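Local coordinates for Alr1585 protein (Nostoc sp., PDB 5C2I), which is a haem-containing DyP-type (dye-decolorizing) peroxidase that probably uses hydrogen peroxide to oxidise dyes and other organic substrates, at residues G244-K247 and D248-G251; T3-D6 and L7-P11; Q54-V57 and V58-I62. The protein carries 1 engineered substitution. All coordinates share one frame; numbering follows the deposited sequence.

Contact 1 (G244-K247 and D248-G251)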
loop_
_atom_site.group_PDB
_atom_site.type_symbol
_atom_site.label_atom_id
_atom_site.label_comp_id
_atom_site.label_asym_id
_atom_site.label_seq_id
_atom_site.Cartn_x
_atom_site.Cartn_y
_atom_site.Cartn_z
ATOM N N GLY A 244 -35.571 32.164 -7.249
ATOM C CA GLY A 244 -34.454 32.219 -8.195
ATOM C C GLY A 244 -34.555 33.441 -9.091
ATOM O O GLY A 244 -35.607 34.031 -9.180
ATOM N N ASN A 245 -33.471 33.826 -9.765
ATOM C CA ASN A 245 -33.442 35.014 -10.627
ATOM C C ASN A 245 -33.183 34.737 -12.120
ATOM O O ASN A 245 -32.791 35.669 -12.865
ATOM C CB ASN A 245 -32.329 35.896 -10.120
ATOM C CG ASN A 245 -32.662 36.435 -8.764
ATOM O OD1 ASN A 245 -33.814 36.883 -8.534
ATOM N ND2 ASN A 245 -31.689 36.442 -7.867
ATOM N N THR A 246 -33.375 33.496 -12.576
ATOM C CA THR A 246 -33.148 33.157 -14.003
ATOM C C THR A 246 -34.415 32.516 -14.464
ATOM O O THR A 246 -35.344 32.284 -13.655
ATOM C CB THR A 246 -31.950 32.210 -14.284
ATOM O OG1 THR A 246 -32.262 30.854 -13.921
ATOM C CG2 THR A 246 -30.681 32.656 -13.528
ATOM N N LYS A 247 -34.494 32.268 -15.775
ATOM C CA LYS A 247 -35.680 31.623 -16.327
ATOM C C LYS A 247 -35.699 30.132 -15.910
ATOM O O LYS A 247 -36.726 29.475 -15.996
ATOM C CB LYS A 247 -35.727 31.736 -17.855
ATOM C CG LYS A 247 -35.781 33.143 -18.424
ATOM C CD LYS A 247 -36.998 33.874 -17.946
ATOM C CE LYS A 247 -37.109 35.176 -18.725
ATOM N NZ LYS A 247 -37.671 36.252 -17.877
ATOM N N ASP A 248 -34.551 29.625 -15.473
ATOM C CA ASP A 248 -34.371 28.228 -15.221
ATOM C C ASP A 248 -33.644 28.000 -13.903
ATOM O O ASP A 248 -32.657 27.303 -13.865
ATOM C CB ASP A 248 -33.586 27.650 -16.426
ATOM C CG ASP A 248 -34.471 27.359 -17.612
ATOM O OD1 ASP A 248 -35.672 27.056 -17.413
ATOM O OD2 ASP A 248 -33.963 27.367 -18.733
ATOM N N SER A 249 -34.159 28.576 -12.828
ATOM C CA SER A 249 -33.568 28.448 -11.478
ATOM C C SER A 249 -34.235 27.356 -10.667
ATOM O O SER A 249 -35.427 27.474 -10.305
ATOM C CB SER A 249 -33.745 29.763 -10.720
ATOM O OG SER A 249 -32.974 30.793 -11.322
ATOM N N TYR A 250 -33.478 26.294 -10.377
ATOM C CA TYR A 250 -34.029 25.117 -9.719
ATOM C C TYR A 250 -33.248 24.753 -8.491
ATOM O O TYR A 250 -32.060 25.130 -8.353
ATOM C CB TYR A 250 -34.041 23.911 -10.682
ATOM C CG TYR A 250 -35.104 24.030 -11.725
ATOM C CD1 TYR A 250 -34.926 24.826 -12.844
ATOM C CD2 TYR A 250 -36.334 23.384 -11.561
ATOM C CE1 TYR A 250 -35.931 24.984 -13.790
ATOM C CE2 TYR A 250 -37.338 23.555 -12.504
ATOM C CZ TYR A 250 -37.136 24.343 -13.607
ATOM O OH TYR A 250 -38.147 24.506 -14.536
ATOM N N GLY A 251 -33.929 23.999 -7.624
ATOM C CA GLY A 251 -33.356 23.444 -6.421
ATOM C C GLY A 251 -33.923 22.040 -6.181
ATOM O O GLY A 251 -34.586 21.458 -7.064
#

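Contact 2 (T3-D6 and L7-P11)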
loop_
_atom_site.group_PDB
_atom_site.type_symbol
_atom_site.label_atom_id
_atom_site.label_comp_id
_atom_site.label_asym_id
_atom_site.label_seq_id
_atom_site.Cartn_x
_atom_site.Cartn_y
_atom_site.Cartn_z
ATOM N N THR A 3 -40.098 23.533 -20.340
ATOM C CA THR A 3 -41.537 23.300 -20.222
ATOM C C THR A 3 -41.802 22.131 -19.310
ATOM O O THR A 3 -40.865 21.437 -18.879
ATOM C CB THR A 3 -42.172 22.985 -21.605
ATOM O OG1 THR A 3 -41.658 21.747 -22.111
ATOM C CG2 THR A 3 -41.889 24.115 -22.634
ATOM N N GLU A 4 -43.089 21.919 -19.048
ATOM C CA GLU A 4 -43.605 20.761 -18.325
ATOM C C GLU A 4 -43.063 19.474 -18.937
ATOM O O GLU A 4 -42.514 18.627 -18.231
ATOM C CB GLU A 4 -45.147 20.775 -18.408
ATOM C CG GLU A 4 -45.879 19.863 -17.426
ATOM C CD GLU A 4 -45.728 20.279 -15.967
ATOM O OE1 GLU A 4 -44.936 21.199 -15.663
ATOM O OE2 GLU A 4 -46.419 19.676 -15.104
ATOM N N LYS A 5 -43.203 19.361 -20.253
ATOM C CA LYS A 5 -42.661 18.248 -21.040
ATOM C C LYS A 5 -41.191 18.007 -20.777
ATOM O O LYS A 5 -40.763 16.857 -20.594
ATOM C CB LYS A 5 -42.841 18.478 -22.549
ATOM C CG LYS A 5 -43.915 17.634 -23.223
ATOM C CD LYS A 5 -43.750 17.669 -24.748
ATOM C CE LYS A 5 -44.758 16.781 -25.478
ATOM N NZ LYS A 5 -46.164 17.054 -25.050
ATOM N N ASP A 6 -40.400 19.075 -20.767
ATOM C CA ASP A 6 -38.947 18.924 -20.610
ATOM C C ASP A 6 -38.603 18.395 -19.215
ATOM O O ASP A 6 -37.571 17.731 -19.019
ATOM C CB ASP A 6 -38.227 20.253 -20.802
ATOM C CG ASP A 6 -38.409 20.837 -22.189
ATOM O OD1 ASP A 6 -38.242 20.094 -23.168
ATOM O OD2 ASP A 6 -38.689 22.043 -22.273
ATOM N N LEU A 7 -39.446 18.720 -18.246
ATOM C CA LEU A 7 -39.174 18.331 -16.871
ATOM C C LEU A 7 -39.736 16.946 -16.551
ATOM O O LEU A 7 -39.226 16.268 -15.657
ATOM C CB LEU A 7 -39.792 19.338 -15.919
ATOM C CG LEU A 7 -39.111 20.683 -15.757
ATOM C CD1 LEU A 7 -39.937 21.453 -14.748
ATOM C CD2 LEU A 7 -37.671 20.600 -15.308
ATOM N N LYS A 8 -40.780 16.536 -17.263
ATOM C CA LYS A 8 -41.406 15.234 -17.053
ATOM C C LYS A 8 -40.767 14.114 -17.846
ATOM O O LYS A 8 -41.099 12.963 -17.621
ATOM C CB LYS A 8 -42.897 15.293 -17.389
ATOM C CG LYS A 8 -43.707 15.993 -16.324
ATOM C CD LYS A 8 -45.186 15.999 -16.630
ATOM C CE LYS A 8 -45.965 16.932 -15.723
ATOM N NZ LYS A 8 -46.382 16.272 -14.463
ATOM N N ASN A 9 -39.887 14.439 -18.790
ATOM C CA ASN A 9 -39.301 13.436 -19.685
ATOM C C ASN A 9 -37.807 13.611 -19.888
ATOM O O ASN A 9 -37.383 14.558 -20.563
ATOM C CB ASN A 9 -39.920 13.531 -21.086
ATOM C CG ASN A 9 -41.406 13.283 -21.080
ATOM O OD1 ASN A 9 -41.838 12.150 -20.988
ATOM N ND2 ASN A 9 -42.192 14.344 -21.160
ATOM N N LEU A 10 -37.019 12.696 -19.362
ATOM C CA LEU A 10 -35.569 12.759 -19.524
ATOM C C LEU A 10 -35.228 12.388 -20.967
ATOM O O LEU A 10 -35.806 11.460 -21.509
ATOM C CB LEU A 10 -34.895 11.795 -18.547
ATOM C CG LEU A 10 -33.398 12.007 -18.300
ATOM C CD1 LEU A 10 -33.189 13.296 -17.482
ATOM C CD2 LEU A 10 -32.795 10.804 -17.612
ATOM N N PRO A 11 -34.278 13.093 -21.584
ATOM C CA PRO A 11 -33.795 12.566 -22.855
ATOM C C PRO A 11 -33.258 11.106 -22.747
ATOM O O PRO A 11 -32.826 10.652 -21.673
ATOM C CB PRO A 11 -32.671 13.520 -23.243
ATOM C CG PRO A 11 -32.843 14.732 -22.404
ATOM C CD PRO A 11 -33.527 14.282 -21.142
HETATM O O HOH W 1 -36.588 15.296 -17.340
#

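Contact 3 (Q54-V57 and V58-I62)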
loop_
_atom_site.group_PDB
_atom_site.type_symbol
_atom_site.label_atom_id
_atom_site.label_comp_id
_atom_site.label_asym_id
_atom_site.label_seq_id
_atom_site.Cartn_x
_atom_site.Cartn_y
_atom_site.Cartn_z
ATOM N N GLN A 54 -28.772 39.591 13.328
ATOM C CA GLN A 54 -27.664 39.821 12.389
ATOM C C GLN A 54 -28.018 39.470 10.959
ATOM O O GLN A 54 -27.161 39.055 10.179
ATOM C CB GLN A 54 -26.453 39.025 12.847
ATOM C CG GLN A 54 -26.121 39.311 14.299
ATOM C CD GLN A 54 -24.668 39.576 14.504
ATOM O OE1 GLN A 54 -24.119 40.519 13.948
ATOM N NE2 GLN A 54 -24.035 38.754 15.318
ATOM N N VAL A 55 -29.267 39.715 10.593
ATOM C CA VAL A 55 -29.784 39.240 9.315
ATOM C C VAL A 55 -28.973 39.802 8.155
ATOM O O VAL A 55 -28.565 39.064 7.259
ATOM C CB VAL A 55 -31.272 39.582 9.122
ATOM C CG1 VAL A 55 -31.733 39.088 7.753
ATOM C CG2 VAL A 55 -32.101 38.952 10.241
ATOM N N GLU A 56 -28.717 41.105 8.170
ATOM C CA GLU A 56 -28.051 41.722 7.014
ATOM C C GLU A 56 -26.623 41.181 6.831
ATOM O O GLU A 56 -26.240 40.820 5.711
ATOM C CB GLU A 56 -28.057 43.259 7.137
ATOM C CG GLU A 56 -27.220 44.047 6.121
ATOM C CD GLU A 56 -27.709 44.031 4.667
ATOM O OE1 GLU A 56 -28.957 44.007 4.436
ATOM O OE2 GLU A 56 -26.834 44.059 3.718
ATOM N N VAL A 57 -25.842 41.075 7.899
ATOM C CA VAL A 57 -24.473 40.532 7.739
ATOM C C VAL A 57 -24.471 39.037 7.441
ATOM O O VAL A 57 -23.569 38.513 6.740
ATOM C CB VAL A 57 -23.538 40.873 8.925
ATOM C CG1 VAL A 57 -23.340 42.373 9.015
ATOM C CG2 VAL A 57 -24.054 40.322 10.238
ATOM N N VAL A 58 -25.492 38.319 7.906
ATOM C CA VAL A 58 -25.659 36.927 7.498
ATOM C C VAL A 58 -25.901 36.825 6.010
ATOM O O VAL A 58 -25.282 35.997 5.314
ATOM C CB VAL A 58 -26.800 36.223 8.269
ATOM C CG1 VAL A 58 -27.204 34.904 7.610
ATOM C CG2 VAL A 58 -26.374 35.990 9.709
ATOM N N LYS A 59 -26.761 37.689 5.495
ATOM C CA LYS A 59 -27.039 37.677 4.074
ATOM C C LYS A 59 -25.793 37.994 3.262
ATOM O O LYS A 59 -25.570 37.343 2.213
ATOM C CB LYS A 59 -28.158 38.628 3.722
ATOM C CG LYS A 59 -29.508 38.129 4.174
ATOM C CD LYS A 59 -30.630 39.054 3.775
ATOM C CE LYS A 59 -31.986 38.433 4.107
ATOM N NZ LYS A 59 -33.092 39.340 3.787
ATOM N N GLN A 60 -24.989 38.943 3.736
ATOM C CA GLN A 60 -23.732 39.251 3.071
ATOM C C GLN A 60 -22.791 38.042 3.067
ATOM O O GLN A 60 -22.108 37.774 2.061
ATOM C CB GLN A 60 -23.046 40.455 3.715
ATOM C CG GLN A 60 -23.804 41.781 3.567
ATOM C CD GLN A 60 -23.319 42.865 4.532
ATOM O OE1 GLN A 60 -22.282 42.744 5.172
ATOM N NE2 GLN A 60 -24.086 43.941 4.627
ATOM N N TRP A 61 -22.725 37.337 4.186
ATOM C CA TRP A 61 -21.883 36.135 4.271
ATOM C C TRP A 61 -22.349 35.048 3.285
ATOM O O TRP A 61 -21.541 34.458 2.544
ATOM C CB TRP A 61 -21.814 35.565 5.699
ATOM C CG TRP A 61 -20.901 34.418 5.689
ATOM C CD1 TRP A 61 -19.532 34.470 5.803
ATOM C CD2 TRP A 61 -21.235 33.075 5.401
ATOM N NE1 TRP A 61 -19.009 33.222 5.632
ATOM C CE2 TRP A 61 -20.028 32.345 5.362
ATOM C CE3 TRP A 61 -22.441 32.407 5.168
ATOM C CZ2 TRP A 61 -19.988 30.967 5.093
ATOM C CZ3 TRP A 61 -22.404 31.025 4.904
ATOM C CH2 TRP A 61 -21.178 30.329 4.864
ATOM N N ILE A 62 -23.646 34.758 3.278
ATOM C CA ILE A 62 -24.186 33.748 2.363
ATOM C C ILE A 62 -23.873 34.128 0.916
ATOM O O ILE A 62 -23.475 33.284 0.108
ATOM C CB ILE A 62 -25.712 33.589 2.566
ATOM C CG1 ILE A 62 -25.989 32.961 3.940
ATOM C CG2 ILE A 62 -26.319 32.700 1.477
ATOM C CD1 ILE A 62 -27.450 32.996 4.332
#

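Contact 1 (G244-K247 and D248-G251)
Thr246 and Ser249 meet through their hydroxyls in the loop of a beta-hairpin, where the chain turns back from strand 239-240 into strand 250-261 of the C-terminal peroxidase domain. Thr246 OG1 donates to Ser249 OG over 2.7 Å, and the same oxygen accepts from Asp248 N at 3.0 Å. The second bond, from the amide two residues ahead, makes Thr246 the first residue of an ST turn. Both bonds depend on the rotation about CA-CB: with chi1 at 75°, OG1 is tucked between the backbone N and the carbonyl carbon, facing the inside of the turn, while the threonine methyl CG2 is carried to 3.7 Å from Ser249 OG. A short beta-hydroxyl suits this position, since it can reach the amide two residues ahead while donating to Ser249.

Ser249 answers with an oxygen that also accepts from the backbone, Thr246 N lying 3.0 Å from Ser249 OG. That N-H is well off the straight line, with an angle of 136° at the hydrogen. Across the base of the loop, Gly244 suits its place because it brings no side chain to the serine: Gly244 CA lies 3.6 Å from Ser249 CB.

The serine hydroxyl has a stronger partner beyond the loop in Asp29 OD2, at the end of helix 24-29, and a weak one in Ser462 OG. It thus ties the turn to two other parts of the chain. Asp248, whose backbone N is held by the turn, takes weak bonds from the amino end of the chain: Ala1 N meets Asp248 OD2, and Leu2 N meets Asp248 OD1.

Contact 2 (T3-D6 and L7-P11)
A capping box opens helix 4-8, and the residue that starts it, Thr3, also reaches into the next turn, where Leu7 N donates to Thr3 O at 3.1 Å. In the box itself Thr3 is the N-cap. Asp6 N donates to Thr3 OG1 at 3.2 Å, and in return Thr3 N gives an almost straight bond, 177° at the hydrogen, to Asp6 OD2 at 2.8 Å. The N-H comes from the anti side of that oxygen, about 22° out of the carboxylate plane. Threonine and aspartate suit the pair because each has an oxygen on a short stem, able to serve a backbone N-H at the start of a helix; the negative charge there should also be favoured by the helix dipole.

One residue further on, Lys8 N donates to Glu4 O at 2.9 Å. Glu4 CG stands anti to the backbone N (chi1 -165°) and the chain then bends at chi2, so that it crosses the lysine chain at a slant; a salt bridge from Glu4 OE2 to Lys8 NZ is modelled at 3.5 Å, but the oxygen's place is doubtful.

At the other end Asn9 leaves the helix, yet its amide turns inward, and Asn9 ND2 donates to Lys5 O at 2.9 Å. The bond falls on a lone pair in the carbonyl plane, a side-chain N-H serving an acceptor of the last turn. Asp6 O is served by Tyr23 OH and by a water 3.1 Å away, while Leu7 packs on Leu234.

Side chains thus supply bonds at both ends of this short surface helix, with the classic capping box at its N-terminus.

Contact 3 (Q54-V57 and V58-I62)
Lys59 lies alongside Val55, one turn apart on helix 55-68 of the N-terminal dimeric alpha+beta barrel domain, and its chain can be followed along that neighbour. Lys59 CB starts 3.5 Å from Glu56 O, and Lys59 CG comes within 3.4 Å of Val55 O, the carbonyl that accepts from the lysine's own backbone N. Beyond CG the chain is extended. Lys59 CD passes Val55 CG1 at 4.1 Å and Lys59 CE moves in to 3.7 Å from the same methyl, so the valine branch lines the last methylenes while the ammonium group continues past it to a weak hydrogen bond with Leu106 O. Val55 points CG1 the same way because that methyl stands opposite the backbone N (chi1 179°). A lysine suits the site by being greasy along the stem and charged only at the tip.

On another side of the helix Glu56 and Gln60 are also spaced by one turn. Gln60 NE2 donates to Glu56 OE2 at 2.9 Å, using the anti lone pair, and the acceptor lies close to the plane of the glutamine amide. The carboxylate and amide planes are nevertheless turned 65° apart. Glu56 reaches this point by bending at chi2, whereas Gln60 runs extended with its CG 3.4 Å from Glu56 O.

Val58 CG2 lies 3.2 Å from Gln54 O, the carbonyl bonded to the valine's own N. On the inward side Val58 meets Tyr105, Phe50 and Ile176, while Trp61 rests on Leu173 and Ile176 of helix 159-176.

The chemistry implies an amphipathic helix, with Val58, Trp61 and Ile62 buried against the domain and Glu56 and Gln60 exposed, stitched by a neutral amide that meets a carboxylate without needing a second charge.

The three local contacts run in series along the chain, yet contacts 1 and 2, far apart in sequence, meet in space: their centres are about 16 Å apart and they touch where Tyr250 OH packs 3.5 Å from Leu7 CD1. Contact 3 stands farther off, its centre about 22 Å from that of contact 1 and about 36 Å from that of contact 2. The C-terminal end of the chain connects contacts 1 and 3: Ser462 bonds to the backbone N of Asn245 and Thr466 bonds weakly to its side-chain amide, while Leu467 packs on Lys59 and Ile62. The haem pocket is built from residues between 197 and 448, so neither 3-11 nor 54-62 contributes to it.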